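Local coordinates for minor capsid protein (Cafeteriavirus-dependent mavirus, PDB 6G42) that forms the penton of the marine virophage mavirus capsid as a five-chain assembly, each chain containing a single jelly-roll, at residues C[51-56]-C[204-209]. Sequence-based numbering, arbitrary orientation.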
ATOM      1  N   LEU C  51      23.267   7.784  18.013  1.00 50.14           N
ATOM      2  CA  LEU C  51      23.511   7.622  16.579  1.00 50.50           C
ATOM      3  C   LEU C  51      22.372   6.832  15.933  1.00 51.10           C
ATOM      4  O   LEU C  51      22.006   5.750  16.413  1.00 48.96           O
ATOM      5  CB  LEU C  51      24.821   6.874  16.340  1.00 51.72           C
ATOM      6  CG  LEU C  51      25.104   6.372  14.918  1.00 51.25           C
ATOM      7  CD1 LEU C  51      25.296   7.531  13.952  1.00 51.90           C
ATOM      8  CD2 LEU C  51      26.331   5.489  14.929  1.00 51.78           C
ATOM      9  N   ILE C  52      21.853   7.363  14.827  1.00 51.11           N
ATOM     10  CA  ILE C  52      20.879   6.655  13.986  1.00 51.28           C
ATOM     11  C   ILE C  52      21.220   6.843  12.508  1.00 50.24           C
ATOM     12  O   ILE C  52      21.574   7.947  12.076  1.00 50.41           O
ATOM     13  CB  ILE C  52      19.420   7.087  14.286  1.00 52.76           C
ATOM     14  CG1 ILE C  52      18.425   6.290  13.441  1.00 53.38           C
ATOM     15  CG2 ILE C  52      19.200   8.578  14.058  1.00 54.29           C
ATOM     16  CD1 ILE C  52      17.028   6.291  14.026  1.00 54.74           C
ATOM     17  N   VAL C  53      21.137   5.746  11.752  1.00 48.90           N
ATOM     18  CA  VAL C  53      21.325   5.766  10.308  1.00 47.27           C
ATOM     19  C   VAL C  53      19.995   6.197   9.696  1.00 46.83           C
ATOM     20  O   VAL C  53      19.053   5.407   9.636  1.00 46.11           O
ATOM     21  CB  VAL C  53      21.766   4.382   9.775  1.00 47.75           C
ATOM     22  CG1 VAL C  53      21.926   4.387   8.253  1.00 47.16           C
ATOM     23  CG2 VAL C  53      23.072   3.960  10.441  1.00 47.99           C
ATOM     24  N   GLU C  54      19.927   7.458   9.268  1.00 47.46           N
ATOM     25  CA  GLU C  54      18.723   8.030   8.649  1.00 49.47           C
ATOM     26  C   GLU C  54      18.403   7.378   7.289  1.00 48.75           C
ATOM     27  O   GLU C  54      17.264   6.984   7.035  1.00 45.66           O
ATOM     28  CB  GLU C  54      18.906   9.545   8.479  1.00 53.71           C
ATOM     29  CG  GLU C  54      17.748  10.314   7.829  1.00 58.98           C
ATOM     30  CD  GLU C  54      16.513  10.444   8.708  1.00 65.96           C
ATOM     31  OE1 GLU C  54      16.577  10.098   9.918  1.00 69.03           O
ATOM     32  OE2 GLU C  54      15.469  10.910   8.182  1.00 70.88           O
ATOM     33  N   GLU C  55      19.411   7.265   6.429  1.00 49.26           N
ATOM     34  CA  GLU C  55      19.195   6.840   5.047  1.00 51.09           C
ATOM     35  C   GLU C  55      20.464   6.273   4.414  1.00 49.78           C
ATOM     36  O   GLU C  55      21.565   6.771   4.655  1.00 50.85           O
ATOM     37  CB  GLU C  55      18.657   8.042   4.255  1.00 54.72           C
ATOM     38  CG  GLU C  55      18.768   8.013   2.734  1.00 58.31           C
ATOM     39  CD  GLU C  55      18.124   9.236   2.077  1.00 62.41           C
ATOM     40  OE1 GLU C  55      18.130  10.328   2.698  1.00 66.30           O
ATOM     41  OE2 GLU C  55      17.623   9.116   0.936  1.00 61.23           O
ATOM     42  N   PHE C  56      20.299   5.210   3.630  1.00 47.12           N
ATOM     43  CA  PHE C  56      21.337   4.772   2.697  1.00 45.98           C
ATOM     44  C   PHE C  56      20.752   4.351   1.348  1.00 45.66           C
ATOM     45  O   PHE C  56      19.541   4.158   1.216  1.00 43.76           O
ATOM     46  CB  PHE C  56      22.263   3.693   3.301  1.00 44.40           C
ATOM     47  CG  PHE C  56      21.620   2.347   3.526  1.00 43.42           C
ATOM     48  CD1 PHE C  56      21.455   1.447   2.475  1.00 43.71           C
ATOM     49  CD2 PHE C  56      21.256   1.945   4.805  1.00 43.82           C
ATOM     50  CE1 PHE C  56      20.888   0.198   2.689  1.00 43.92           C
ATOM     51  CE2 PHE C  56      20.697   0.694   5.027  1.00 43.95           C
ATOM     52  CZ  PHE C  56      20.513  -0.182   3.968  1.00 43.56           C
ATOM     53  N   ILE C 204      21.292  -6.991   5.791  1.00 43.70           N
ATOM     54  CA  ILE C 204      22.441  -6.203   5.322  1.00 42.72           C
ATOM     55  C   ILE C 204      22.682  -5.169   6.412  1.00 43.20           C
ATOM     56  O   ILE C 204      21.771  -4.429   6.788  1.00 39.80           O
ATOM     57  CB  ILE C 204      22.170  -5.481   3.980  1.00 42.93           C
ATOM     58  CG1 ILE C 204      21.970  -6.501   2.850  1.00 42.27           C
ATOM     59  CG2 ILE C 204      23.322  -4.535   3.632  1.00 43.15           C
ATOM     60  CD1 ILE C 204      21.447  -5.911   1.557  1.00 41.43           C
ATOM     61  N   VAL C 205      23.922  -5.114   6.882  1.00 45.35           N
ATOM     62  CA  VAL C 205      24.294  -4.383   8.083  1.00 46.53           C
ATOM     63  C   VAL C 205      25.386  -3.379   7.745  1.00 47.71           C
ATOM     64  O   VAL C 205      26.206  -3.627   6.865  1.00 48.01           O
ATOM     65  CB  VAL C 205      24.820  -5.376   9.148  1.00 48.39           C
ATOM     66  CG1 VAL C 205      25.531  -4.672  10.298  1.00 50.02           C
ATOM     67  CG2 VAL C 205      23.685  -6.238   9.681  1.00 48.02           C
ATOM     68  N   ILE C 206      25.378  -2.249   8.451  1.00 50.76           N
ATOM     69  CA  ILE C 206      26.512  -1.320   8.502  1.00 52.24           C
ATOM     70  C   ILE C 206      27.221  -1.521   9.845  1.00 55.16           C
ATOM     71  O   ILE C 206      26.591  -1.384  10.897  1.00 53.55           O
ATOM     72  CB  ILE C 206      26.060   0.151   8.386  1.00 51.54           C
ATOM     73  CG1 ILE C 206      25.421   0.398   7.017  1.00 51.65           C
ATOM     74  CG2 ILE C 206      27.241   1.099   8.596  1.00 51.75           C
ATOM     75  CD1 ILE C 206      24.762   1.754   6.860  1.00 51.78           C
ATOM     76  N   GLU C 207      28.520  -1.835   9.792  1.00 58.94           N
ATOM     77  CA  GLU C 207      29.363  -2.009  10.995  1.00 59.82           C
ATOM     78  C   GLU C 207      30.622  -1.131  10.980  1.00 59.74           C
ATOM     79  O   GLU C 207      31.006  -0.583   9.940  1.00 57.43           O
ATOM     80  CB  GLU C 207      29.718  -3.493  11.222  1.00 60.31           C
ATOM     81  CG  GLU C 207      30.259  -4.258  10.021  1.00 60.24           C
ATOM     82  CD  GLU C 207      30.416  -5.754  10.283  1.00 61.84           C
ATOM     83  OE1 GLU C 207      29.621  -6.341  11.052  1.00 64.30           O
ATOM     84  OE2 GLU C 207      31.333  -6.362   9.701  1.00 63.33           O
ATOM     85  N   SER C 208      31.235  -1.002  12.159  1.00 59.83           N
ATOM     86  CA  SER C 208      32.415  -0.161  12.373  1.00 62.29           C
ATOM     87  C   SER C 208      33.359  -0.791  13.389  1.00 65.24           C
ATOM     88  O   SER C 208      32.930  -1.164  14.479  1.00 66.48           O
ATOM     89  CB  SER C 208      31.995   1.216  12.884  1.00 60.98           C
ATOM     90  OG  SER C 208      33.127   2.036  13.127  1.00 59.12           O
ATOM     91  N   ASN C 209      34.640  -0.887  13.038  1.00 67.83           N
ATOM     92  CA  ASN C 209      35.668  -1.407  13.966  1.00 69.58           C
ATOM     93  C   ASN C 209      36.214  -0.370  14.970  1.00 66.91           C
ATOM     94  O   ASN C 209      36.744  -0.758  16.010  1.00 66.25           O
ATOM     95  CB  ASN C 209      36.822  -2.114  13.221  1.00 73.44           C
ATOM     96  CG  ASN C 209      37.455  -1.260  12.128  1.00 79.87           C
ATOM     97  OD1 ASN C 209      37.347  -0.034  12.129  1.00 88.85           O
ATOM     98  ND2 ASN C 209      38.116  -1.918  11.180  1.00 80.33           N
TER
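Between the two facing sheets of the penton protein's single jelly-roll, Ile206 of strand 201-207 reaches across to Val53 and Phe56 of strand 49-62. The strands belong to different sheets, and the nearest CA atoms of segments 51-56 and 204-209, those of Val53 and Ile206, are 9.0 Å apart. No hydrogen bond joins the two segments; the contact is made by side chains, and one methyl group carries it. CD1 of Ile206 lies 4.1 Å from CG1 of Val53, the two branches meeting tip to tip. The same CD1 comes to 4.1 Å from CD2 of Phe56, approaching the ring obliquely as the two side chains pass in opposite directions. An extended chain (chi2 172°) carries this methyl out to the facing strand, where it meets both partners from one side. The Phe56 ring also meets that of Phe253 on the neighbouring strand 248-264. Thr236 touches all three side chains, and Phe277 of strand 272-281 packs against Ile206 from within its own sheet.

Val53 and Phe56 can both point inward although they are three residues apart because a classic beta bulge intervenes, with Glu54 and Glu55 both facing Lys300. Those two glutamates are turned instead to a second subunit, where OE2 of Glu55 hydrogen-bonds NE2 of His203 of that neighbouring chain. Segment 51-56 thus turns Val53 and Phe56 to the sandwich interior and Glu54 and Glu55 to a neighbouring subunit of the five-chain assembly. With 143 Å² buried and every touching residue enclosed, the contact between these two segments is apolar packing without hydrogen bonds, dispersion and the exclusion of water taking the place of directed bonds.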